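Local coordinates for protein beta-glucuronidase (Dictyoglomus thermophilum, PDB 6XXW) that probably hydrolyses beta-D-glucuronides, releasing glucuronic acid, as a member of glycoside hydrolase family 2, at residues F223-R228 against G243-K248; V366-W371 against G381-K386; I50-P55 against D60-I65; F299-F304 against A358-A363. All coordinates share one frame; numbering follows the deposited sequence.

Interaction 1 (F223-R228 against G243-K248); sequences FQVILR and GVLEVK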
# COMPACT_ATOMS: atom_id res chain seq x y z
N PHE A 223 -53.60 -26.21 17.47
CA PHE A 223 -52.84 -25.24 16.70
C PHE A 223 -53.63 -24.77 15.49
O PHE A 223 -54.31 -25.57 14.83
CB PHE A 223 -51.50 -25.83 16.23
CG PHE A 223 -50.57 -26.14 17.35
CD1 PHE A 223 -49.69 -25.18 17.83
CD2 PHE A 223 -50.56 -27.40 17.93
CE1 PHE A 223 -48.84 -25.47 18.87
CE2 PHE A 223 -49.72 -27.70 18.97
CZ PHE A 223 -48.86 -26.74 19.45
N GLN A 224 -53.56 -23.48 15.22
CA GLN A 224 -53.95 -22.92 13.94
C GLN A 224 -52.69 -22.42 13.26
O GLN A 224 -51.89 -21.73 13.88
CB GLN A 224 -54.96 -21.78 14.11
CG GLN A 224 -55.41 -21.20 12.78
CD GLN A 224 -56.28 -19.96 12.91
OE1 GLN A 224 -56.03 -19.08 13.74
NE2 GLN A 224 -57.32 -19.87 12.08
N VAL A 225 -52.52 -22.78 11.99
CA VAL A 225 -51.34 -22.42 11.21
C VAL A 225 -51.82 -21.69 9.97
O VAL A 225 -52.74 -22.16 9.28
CB VAL A 225 -50.51 -23.66 10.84
CG1 VAL A 225 -49.37 -23.28 9.93
CG2 VAL A 225 -50.00 -24.37 12.10
N ILE A 226 -51.21 -20.55 9.69
CA ILE A 226 -51.61 -19.69 8.58
C ILE A 226 -50.37 -19.35 7.78
O ILE A 226 -49.30 -19.12 8.35
CB ILE A 226 -52.31 -18.41 9.08
CG1 ILE A 226 -53.64 -18.76 9.75
CG2 ILE A 226 -52.51 -17.41 7.95
CD1 ILE A 226 -53.98 -17.83 10.88
N LEU A 227 -50.51 -19.32 6.46
CA LEU A 227 -49.45 -18.92 5.56
C LEU A 227 -49.89 -17.66 4.82
O LEU A 227 -51.00 -17.61 4.28
CB LEU A 227 -49.13 -20.04 4.58
CG LEU A 227 -47.81 -19.93 3.83
CD1 LEU A 227 -46.66 -20.18 4.79
CD2 LEU A 227 -47.81 -20.95 2.72
N ARG A 228 -49.02 -16.65 4.81
CA ARG A 228 -49.30 -15.37 4.17
C ARG A 228 -48.26 -15.09 3.10
O ARG A 228 -47.08 -15.43 3.25
CB ARG A 228 -49.28 -14.22 5.19
CG ARG A 228 -50.47 -14.20 6.10
CD ARG A 228 -50.33 -13.06 7.09
NE ARG A 228 -51.55 -12.91 7.87
CZ ARG A 228 -51.69 -13.36 9.10
NH1 ARG A 228 -50.69 -14.00 9.69
NH2 ARG A 228 -52.83 -13.17 9.74
N GLY A 243 -49.75 -31.17 9.59
CA GLY A 243 -50.65 -31.02 8.47
C GLY A 243 -49.94 -30.54 7.22
O GLY A 243 -48.71 -30.48 7.15
N VAL A 244 -50.76 -30.21 6.23
CA VAL A 244 -50.27 -29.78 4.92
C VAL A 244 -50.99 -28.48 4.56
O VAL A 244 -52.20 -28.35 4.79
CB VAL A 244 -50.49 -30.86 3.84
CG1 VAL A 244 -49.80 -32.16 4.22
CG2 VAL A 244 -51.97 -31.12 3.62
N LEU A 245 -50.25 -27.52 4.04
CA LEU A 245 -50.80 -26.26 3.55
C LEU A 245 -50.65 -26.25 2.04
O LEU A 245 -49.54 -26.43 1.53
CB LEU A 245 -50.09 -25.06 4.18
CG LEU A 245 -50.14 -24.98 5.71
CD1 LEU A 245 -48.90 -24.27 6.27
CD2 LEU A 245 -51.42 -24.28 6.17
N GLU A 246 -51.75 -26.04 1.32
CA GLU A 246 -51.72 -26.00 -0.14
C GLU A 246 -51.64 -24.56 -0.62
O GLU A 246 -52.47 -23.72 -0.23
CB GLU A 246 -52.93 -26.67 -0.77
CG GLU A 246 -52.73 -26.88 -2.27
CD GLU A 246 -53.97 -27.37 -2.97
OE1 GLU A 246 -54.96 -27.66 -2.27
OE2 GLU A 246 -53.96 -27.45 -4.22
N VAL A 247 -50.67 -24.28 -1.48
CA VAL A 247 -50.51 -22.95 -2.07
C VAL A 247 -50.76 -23.08 -3.57
O VAL A 247 -49.94 -23.66 -4.29
CB VAL A 247 -49.12 -22.35 -1.78
CG1 VAL A 247 -48.98 -20.98 -2.41
CG2 VAL A 247 -48.93 -22.23 -0.29
N LYS A 248 -51.88 -22.54 -4.03
CA LYS A 248 -52.18 -22.54 -5.45
C LYS A 248 -51.41 -21.41 -6.12
O LYS A 248 -51.29 -20.31 -5.56
CB LYS A 248 -53.68 -22.38 -5.69
CG LYS A 248 -54.09 -22.48 -7.15
CD LYS A 248 -54.88 -23.75 -7.44
CE LYS A 248 -54.62 -24.26 -8.85
NZ LYS A 248 -55.44 -25.46 -9.18
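Val225 and Leu227 meet Leu245 and Val247 in purely apolar packing between the two facing sheets of a beta sandwich, a family 2 domain distinct from the TIM barrel. The strands exchange no hydrogen bonds; nearest CA atoms, those of Leu227 and Leu245, are 7.7 Å apart, so side chains do most of the bridging. In the first pair, Val225 CG1 lies 3.8 Å from Leu245 CD1, the side chains crossing at about a right angle. With Leu245 CG anti to its own carbonyl carbon (chi1 -59°), the branches divide: CD1 meets the valine methyl and CD2 comes within 4.0 Å of Val225 O. The second pair is tighter: Leu227 CD2 is only 3.5 Å from Val247 CG2, closer than usual for two carbons, again with a perpendicular crossing. Each pair matches a valine with a leucine: the longer leucine can reach across, while the short, beta-branched valine suits a strand and stays near its backbone. Other strands complete this core. Leu263 of strand 257-268 touches both Val225 and Leu245, and Tyr261 of that strand touches Val247. Leu245 also reaches Ala236 and Asn238 of strand 234-239, whereas Val225 meets Tyr214 and Ile216 of strand 209-217, the partner of 242-248 in its three-stranded sheet.

Interaction 2 (V366-W371 against G381-K386); sequences VGLNLW and GRVDGK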
# COMPACT_ATOMS: atom_id res chain seq x y z
N VAL A 366 -12.82 -29.33 10.14
CA VAL A 366 -11.70 -28.79 9.38
C VAL A 366 -10.47 -28.91 10.27
O VAL A 366 -10.57 -28.81 11.49
CB VAL A 366 -11.97 -27.33 8.94
CG1 VAL A 366 -12.26 -26.43 10.16
CG2 VAL A 366 -10.80 -26.76 8.10
N GLY A 367 -9.32 -29.13 9.65
CA GLY A 367 -8.12 -29.39 10.41
C GLY A 367 -7.86 -30.85 10.70
O GLY A 367 -6.93 -31.15 11.47
N LEU A 368 -8.64 -31.76 10.13
CA LEU A 368 -8.45 -33.19 10.32
C LEU A 368 -7.41 -33.71 9.32
O LEU A 368 -7.65 -34.62 8.52
CB LEU A 368 -9.77 -33.93 10.19
CG LEU A 368 -10.71 -33.89 11.41
CD1 LEU A 368 -11.31 -32.51 11.59
CD2 LEU A 368 -11.82 -34.94 11.25
N ASN A 369 -6.23 -33.11 9.39
CA ASN A 369 -5.21 -33.37 8.40
C ASN A 369 -3.89 -32.79 8.89
O ASN A 369 -3.83 -31.62 9.26
CB ASN A 369 -5.60 -32.76 7.05
CG ASN A 369 -5.00 -33.49 5.86
OD1 ASN A 369 -5.62 -33.59 4.81
ND2 ASN A 369 -3.78 -33.97 6.02
N LEU A 370 -2.87 -33.62 8.93
CA LEU A 370 -1.50 -33.19 9.21
C LEU A 370 -0.77 -33.35 7.89
O LEU A 370 -0.38 -34.47 7.53
CB LEU A 370 -0.86 -34.02 10.32
CG LEU A 370 -1.78 -34.18 11.54
CD1 LEU A 370 -1.23 -35.22 12.49
CD2 LEU A 370 -1.90 -32.85 12.22
N TRP A 371 -0.65 -32.26 7.15
CA TRP A 371 -0.15 -32.27 5.78
C TRP A 371 1.13 -33.08 5.66
O TRP A 371 2.21 -32.52 5.46
CB TRP A 371 0.05 -30.83 5.31
CG TRP A 371 -1.03 -29.91 5.79
CD1 TRP A 371 -0.94 -28.96 6.76
CD2 TRP A 371 -2.38 -29.85 5.30
NE1 TRP A 371 -2.14 -28.31 6.91
CE2 TRP A 371 -3.04 -28.83 6.02
CE3 TRP A 371 -3.09 -30.55 4.31
CZ2 TRP A 371 -4.38 -28.50 5.79
CZ3 TRP A 371 -4.42 -30.22 4.09
CH2 TRP A 371 -5.05 -29.21 4.82
N GLY A 381 -5.62 -41.57 19.76
CA GLY A 381 -4.84 -40.42 20.13
C GLY A 381 -5.25 -39.15 19.42
O GLY A 381 -5.06 -38.05 19.97
N ARG A 382 -5.81 -39.26 18.22
CA ARG A 382 -6.28 -38.08 17.51
C ARG A 382 -7.78 -38.18 17.22
O ARG A 382 -8.59 -38.17 18.15
CB ARG A 382 -5.45 -37.88 16.24
CG ARG A 382 -4.01 -37.50 16.60
CD ARG A 382 -3.15 -37.23 15.39
NE ARG A 382 -1.82 -36.77 15.79
CZ ARG A 382 -0.68 -37.12 15.19
NH1 ARG A 382 -0.70 -37.94 14.15
NH2 ARG A 382 0.47 -36.64 15.64
N VAL A 383 -8.16 -38.28 15.95
CA VAL A 383 -9.57 -38.39 15.58
C VAL A 383 -10.03 -39.82 15.82
O VAL A 383 -9.60 -40.75 15.11
CB VAL A 383 -9.80 -37.96 14.12
CG1 VAL A 383 -11.25 -38.17 13.73
CG2 VAL A 383 -9.37 -36.50 13.92
N ASP A 384 -10.91 -40.01 16.80
CA ASP A 384 -11.31 -41.34 17.25
C ASP A 384 -12.82 -41.36 17.50
O ASP A 384 -13.57 -40.49 17.03
CB ASP A 384 -10.51 -41.75 18.49
CG ASP A 384 -10.76 -40.83 19.69
OD1 ASP A 384 -11.62 -39.92 19.61
OD2 ASP A 384 -10.08 -41.02 20.71
N GLY A 385 -13.27 -42.34 18.29
CA GLY A 385 -14.69 -42.47 18.59
C GLY A 385 -15.28 -41.28 19.34
O GLY A 385 -16.45 -40.94 19.15
N LYS A 386 -14.48 -40.66 20.21
CA LYS A 386 -14.96 -39.46 20.91
C LYS A 386 -15.19 -38.31 19.94
O LYS A 386 -16.19 -37.59 20.05
CB LYS A 386 -13.96 -39.06 22.00
CG LYS A 386 -13.61 -40.17 22.99
CD LYS A 386 -12.78 -39.67 24.18
CE LYS A 386 -11.43 -39.10 23.77
NZ LYS A 386 -10.51 -40.10 23.14
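Leu370 CD1 presses on one face of the Arg382 guanidinium, and this is the tight part of the contact. The methyl sits 3.2 Å above the plane, displaced toward its rim, with Arg382 NH1 at 3.2 Å and CZ at 3.3 Å. The two side chains approach from opposite directions, and the arginine is drawn out straight from CG to NE (chi2 -177°, chi3 175°), which delivers the flat group to the leucine. Arginine suits the place because its face accepts an apolar neighbour while its N-H groups bond elsewhere: NH1 donates to Lys376 O and NH2 forms a salt bridge with Glu375, both from the intervening chain. These partners fix the plane on which the methyl rests. Beside it, Leu368 and Val383 pack less closely, crossing at about a right angle, with Leu368 CG 3.9 Å from Val383 CG2. Leu368 is the centre of an inverse gamma turn, a tight bend that brings this buried leucine to the valine.

The far end of 381-386 is the solvent side. There Asp384 occupies the N-cap of helix 385-402, its OD1 bonding Thr387 N and, weakly, Lys386 N, while OD2 uses its syn lone pair in a salt bridge to Lys386 NZ at 2.6 Å. A carboxylate is well placed here, accepting from N-H groups of the helix's first turn. The whole arrangement belongs to a beta-alpha loop of a TIM barrel, joining strand 358-362 to helix 385-402.

Interaction 3 (I50-P55 against D60-I65); sequences ILMPVP and DITQDI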
# COMPACT_ATOMS: atom_id res chain seq x y z
N ILE A 50 -11.65 -6.04 32.89
CA ILE A 50 -11.60 -4.96 31.91
C ILE A 50 -12.96 -4.91 31.22
O ILE A 50 -13.83 -5.75 31.49
CB ILE A 50 -10.46 -5.16 30.88
CG1 ILE A 50 -10.60 -6.51 30.17
CG2 ILE A 50 -9.08 -5.05 31.54
CD1 ILE A 50 -9.62 -6.68 29.01
N LEU A 51 -13.16 -3.96 30.32
CA LEU A 51 -14.40 -3.92 29.54
C LEU A 51 -14.23 -4.68 28.23
O LEU A 51 -13.17 -4.64 27.60
CB LEU A 51 -14.81 -2.47 29.25
CG LEU A 51 -15.07 -1.64 30.51
CD1 LEU A 51 -15.50 -0.22 30.14
CD2 LEU A 51 -16.13 -2.31 31.39
N MET A 52 -15.30 -5.36 27.81
CA MET A 52 -15.25 -6.16 26.60
C MET A 52 -16.60 -6.14 25.89
O MET A 52 -17.62 -6.50 26.49
CB MET A 52 -14.85 -7.60 26.94
CG MET A 52 -14.56 -8.49 25.73
SD MET A 52 -13.08 -8.01 24.82
CE MET A 52 -11.78 -8.21 26.05
N PRO A 53 -16.65 -5.76 24.61
CA PRO A 53 -17.92 -5.81 23.88
C PRO A 53 -18.37 -7.24 23.63
O PRO A 53 -17.57 -8.16 23.47
CB PRO A 53 -17.60 -5.08 22.57
CG PRO A 53 -16.13 -5.40 22.33
CD PRO A 53 -15.51 -5.39 23.74
N VAL A 54 -19.69 -7.42 23.61
CA VAL A 54 -20.32 -8.69 23.27
C VAL A 54 -21.45 -8.40 22.28
O VAL A 54 -22.30 -7.55 22.57
CB VAL A 54 -20.85 -9.40 24.53
CG1 VAL A 54 -21.72 -10.62 24.16
CG2 VAL A 54 -19.70 -9.83 25.43
N PRO A 55 -21.51 -9.07 21.13
CA PRO A 55 -20.63 -10.15 20.68
C PRO A 55 -19.36 -9.64 19.99
O PRO A 55 -19.39 -8.63 19.29
CB PRO A 55 -21.52 -10.91 19.69
CG PRO A 55 -22.31 -9.82 19.04
CD PRO A 55 -22.57 -8.79 20.13
N ASP A 60 -8.56 -9.08 19.47
CA ASP A 60 -8.07 -7.85 18.85
C ASP A 60 -8.63 -6.59 19.49
O ASP A 60 -8.44 -5.49 18.96
CB ASP A 60 -8.39 -7.85 17.35
CG ASP A 60 -7.61 -8.92 16.58
OD1 ASP A 60 -6.56 -9.37 17.07
OD2 ASP A 60 -8.06 -9.31 15.48
N ILE A 61 -9.31 -6.72 20.64
CA ILE A 61 -9.99 -5.58 21.26
C ILE A 61 -8.99 -4.71 22.03
O ILE A 61 -9.13 -3.48 22.07
CB ILE A 61 -11.11 -6.09 22.18
CG1 ILE A 61 -12.13 -6.91 21.37
CG2 ILE A 61 -11.80 -4.91 22.93
CD1 ILE A 61 -12.90 -6.04 20.36
N THR A 62 -7.99 -5.33 22.65
CA THR A 62 -7.03 -4.66 23.51
C THR A 62 -5.67 -4.58 22.82
O THR A 62 -5.46 -5.10 21.73
CB THR A 62 -6.89 -5.37 24.87
OG1 THR A 62 -6.00 -6.48 24.73
CG2 THR A 62 -8.26 -5.85 25.42
N GLN A 63 -4.73 -3.91 23.49
CA GLN A 63 -3.35 -3.84 23.04
C GLN A 63 -2.46 -4.77 23.87
O GLN A 63 -1.23 -4.60 23.88
CB GLN A 63 -2.84 -2.40 23.11
CG GLN A 63 -3.78 -1.37 22.51
CD GLN A 63 -4.24 -1.76 21.12
OE1 GLN A 63 -3.43 -2.00 20.21
NE2 GLN A 63 -5.55 -1.84 20.95
N ASP A 64 -3.06 -5.72 24.58
CA ASP A 64 -2.34 -6.68 25.40
C ASP A 64 -2.04 -7.89 24.52
O ASP A 64 -2.95 -8.65 24.19
CB ASP A 64 -3.18 -7.06 26.62
CG ASP A 64 -2.43 -7.93 27.64
OD1 ASP A 64 -1.33 -8.42 27.32
OD2 ASP A 64 -2.95 -8.12 28.76
N ILE A 65 -0.78 -8.05 24.11
CA ILE A 65 -0.43 -9.18 23.25
C ILE A 65 -0.66 -10.51 23.97
O ILE A 65 -0.96 -11.53 23.33
CB ILE A 65 1.02 -9.04 22.77
CG1 ILE A 65 1.27 -9.96 21.58
CG2 ILE A 65 2.01 -9.33 23.90
CD1 ILE A 65 2.54 -9.63 20.86
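Ile61 lies against both Met52 and Pro53 at the centre of this contact, with Thr62 and Ile50 extending it. Two branches of the isoleucine touch the proline: Ile61 CG2 is 3.8 Å from Pro53 CD, and Ile61 CD1 is also 3.8 Å from Pro53 CG. On Met52 the sulfur does the touching, SD lying 3.7 Å from Ile61 CG1. The methionine leaves its backbone with CG opposite the N (chi1 -171°), then bends at chi2 and chi3, and this curl brings a side chain that starts off alongside the loop round to meet it. Its flexible thioether can follow the branched surface of isoleucine. At the edge of the patch, Ile50 CD1 meets Thr62 CG2 at 3.9 Å, crossing at about a right angle.

Thr62 serves two ends: its methyl faces the strand, while OG1 accepts from Asp64 N at 3.0 Å and a fairly straight 162°, an ST turn that holds the loop's shape. Just beyond, Asp64 is the N-cap of helix 65-68, bonding Asn66 N weakly. Another copy of the protein also touches this site: Ile323 of this second subunit packs on Pro53 and Ile61, and its Asn327 donates to Ile61 O. Strand 50-54 itself pairs antiparallel with 32-43, whose Phe41 touches Ile50 and Met52; Tyr76 of strand 73-81 also meets Met52, and Leu67 of helix 65-68 lies against Thr62.

Interaction 4 (F299-F304 against A358-A363); sequences FYFKGF and AVIEEA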
# COMPACT_ATOMS: atom_id res chain seq x y z
N PHE A 299 -29.00 -25.95 -11.84
CA PHE A 299 -28.32 -24.82 -11.22
C PHE A 299 -26.84 -24.80 -11.59
O PHE A 299 -26.23 -25.84 -11.85
CB PHE A 299 -28.47 -24.92 -9.69
CG PHE A 299 -28.12 -23.65 -8.93
CD1 PHE A 299 -28.73 -22.44 -9.23
CD2 PHE A 299 -27.21 -23.70 -7.89
CE1 PHE A 299 -28.43 -21.29 -8.51
CE2 PHE A 299 -26.89 -22.54 -7.15
CZ PHE A 299 -27.49 -21.34 -7.46
N TYR A 300 -26.26 -23.59 -11.60
CA TYR A 300 -24.80 -23.42 -11.66
C TYR A 300 -24.37 -22.50 -10.53
O TYR A 300 -24.76 -21.33 -10.50
CB TYR A 300 -24.34 -22.85 -13.01
CG TYR A 300 -22.82 -22.88 -13.13
CD1 TYR A 300 -22.04 -21.77 -12.79
CD2 TYR A 300 -22.16 -24.04 -13.53
CE1 TYR A 300 -20.65 -21.81 -12.88
CE2 TYR A 300 -20.79 -24.10 -13.63
CZ TYR A 300 -20.03 -23.00 -13.30
OH TYR A 300 -18.65 -23.09 -13.41
N PHE A 301 -23.56 -23.03 -9.60
CA PHE A 301 -23.09 -22.23 -8.48
C PHE A 301 -22.06 -21.21 -8.94
O PHE A 301 -21.06 -21.56 -9.57
CB PHE A 301 -22.41 -23.09 -7.40
CG PHE A 301 -23.33 -24.02 -6.69
CD1 PHE A 301 -23.72 -25.22 -7.26
CD2 PHE A 301 -23.78 -23.70 -5.41
CE1 PHE A 301 -24.56 -26.09 -6.58
CE2 PHE A 301 -24.63 -24.58 -4.73
CZ PHE A 301 -25.00 -25.77 -5.32
N LYS A 302 -22.29 -19.97 -8.54
CA LYS A 302 -21.34 -18.88 -8.77
C LYS A 302 -21.10 -18.25 -7.41
O LYS A 302 -21.99 -17.68 -6.90
CB LYS A 302 -21.90 -17.86 -9.77
CG LYS A 302 -22.14 -18.37 -11.17
CD LYS A 302 -22.83 -17.38 -12.05
CE LYS A 302 -24.06 -16.75 -11.45
NZ LYS A 302 -24.73 -15.85 -12.41
N GLY A 303 -19.90 -18.38 -6.85
CA GLY A 303 -19.76 -17.81 -5.51
C GLY A 303 -18.43 -18.01 -4.85
O GLY A 303 -17.44 -18.06 -5.50
N PHE A 304 -18.61 -18.13 -3.41
CA PHE A 304 -17.38 -18.03 -2.63
C PHE A 304 -17.34 -19.03 -1.50
O PHE A 304 -18.32 -19.62 -1.18
CB PHE A 304 -17.22 -16.62 -2.08
CG PHE A 304 -17.06 -15.57 -3.14
CD1 PHE A 304 -15.82 -15.32 -3.71
CD2 PHE A 304 -18.14 -14.82 -3.57
CE1 PHE A 304 -15.67 -14.35 -4.69
CE2 PHE A 304 -18.00 -13.86 -4.55
CZ PHE A 304 -16.76 -13.62 -5.11
N ALA A 358 -27.90 -19.18 -2.38
CA ALA A 358 -27.88 -20.58 -2.02
C ALA A 358 -26.67 -20.86 -1.14
O ALA A 358 -25.56 -20.41 -1.45
CB ALA A 358 -27.85 -21.46 -3.27
N VAL A 359 -26.88 -21.59 -0.05
CA VAL A 359 -25.85 -21.80 0.96
C VAL A 359 -25.54 -23.29 1.06
O VAL A 359 -26.45 -24.11 1.24
CB VAL A 359 -26.28 -21.23 2.32
CG1 VAL A 359 -25.26 -21.57 3.38
CG2 VAL A 359 -26.47 -19.71 2.22
N ILE A 360 -24.26 -23.63 0.96
CA ILE A 360 -23.76 -24.94 1.39
C ILE A 360 -23.28 -24.75 2.82
O ILE A 360 -22.27 -24.07 3.04
CB ILE A 360 -22.62 -25.44 0.49
CG1 ILE A 360 -23.05 -25.51 -0.98
CG2 ILE A 360 -22.14 -26.82 0.96
CD1 ILE A 360 -21.89 -25.65 -1.97
N GLU A 361 -23.97 -25.32 3.79
CA GLU A 361 -23.57 -25.11 5.17
C GLU A 361 -22.74 -26.29 5.66
O GLU A 361 -23.11 -27.45 5.45
CB GLU A 361 -24.75 -24.87 6.10
CG GLU A 361 -24.28 -24.52 7.50
CD GLU A 361 -25.32 -23.77 8.29
OE1 GLU A 361 -26.51 -24.12 8.16
OE2 GLU A 361 -24.93 -22.84 9.03
N GLU A 362 -21.62 -25.98 6.31
CA GLU A 362 -20.56 -26.93 6.58
C GLU A 362 -20.34 -27.10 8.08
O GLU A 362 -20.32 -26.12 8.83
CB GLU A 362 -19.27 -26.46 5.90
CG GLU A 362 -18.10 -27.39 6.05
CD GLU A 362 -17.02 -27.04 5.06
OE1 GLU A 362 -17.20 -27.36 3.86
OE2 GLU A 362 -16.01 -26.44 5.48
N ALA A 363 -20.18 -28.35 8.49
CA ALA A 363 -19.80 -28.69 9.86
C ALA A 363 -18.34 -28.33 10.11
O ALA A 363 -17.52 -28.30 9.19
CB ALA A 363 -20.03 -30.18 10.10
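Phe299 and Phe301 meet Ala358 and Ile360, each ring offering its CE2 to one aliphatic partner. Phe301 CE2 approaches Ile360 CD1 at 4.0 Å, the two side chains passing at a slant. Phe299 CE2 lies 4.1 Å from Ala358 CB, where so small a residue admits a bulky ring close to the strand. The two phenylalanines are also turned against each other: Phe299 presents its edge to a face of Phe301, with CD2 3.7 Å above the centre of that ring. Different first torsions go with this, Phe299 CG standing across from its own N (chi1 -165°) and Phe301 CG across from its carbonyl carbon (chi1 -68°). Phe301 has a further edge-to-face partner in Phe292, from the neighbouring strand 291-294. Large flat rings and compact aliphatic groups thus fill the space between two strands that are not adjacent: strand 336-338 runs between them, parallel to both, and its Ser336 touches Phe301 and Ala358. On the other side of strand 358-362, Val359 packs on helix 346-355. Such a layer of apolar side chains spanning parallel strands is the interior packing of a TIM barrel.

The four contacts follow one another along the chain as 3, 1, 4 and 2, and none touches another, though the segments of 4 and 2 adjoin in sequence. Interactions 2 and 4 share the TIM barrel: interaction 4 lies in its interior, and interaction 2 lies in the loop leaving strand 358-362, their centres 25 Å apart. In such barrels the active site lies at the loops following the strands. Interaction 1 belongs to the accessory sandwich, about 29 Å from interaction 4 between centres, and interaction 3 to the sugar-binding domain, at about 33 Å. Ile50 of interaction 3 lies about 4 Å from a bound Tris molecule, probably from the crystallisation liquor.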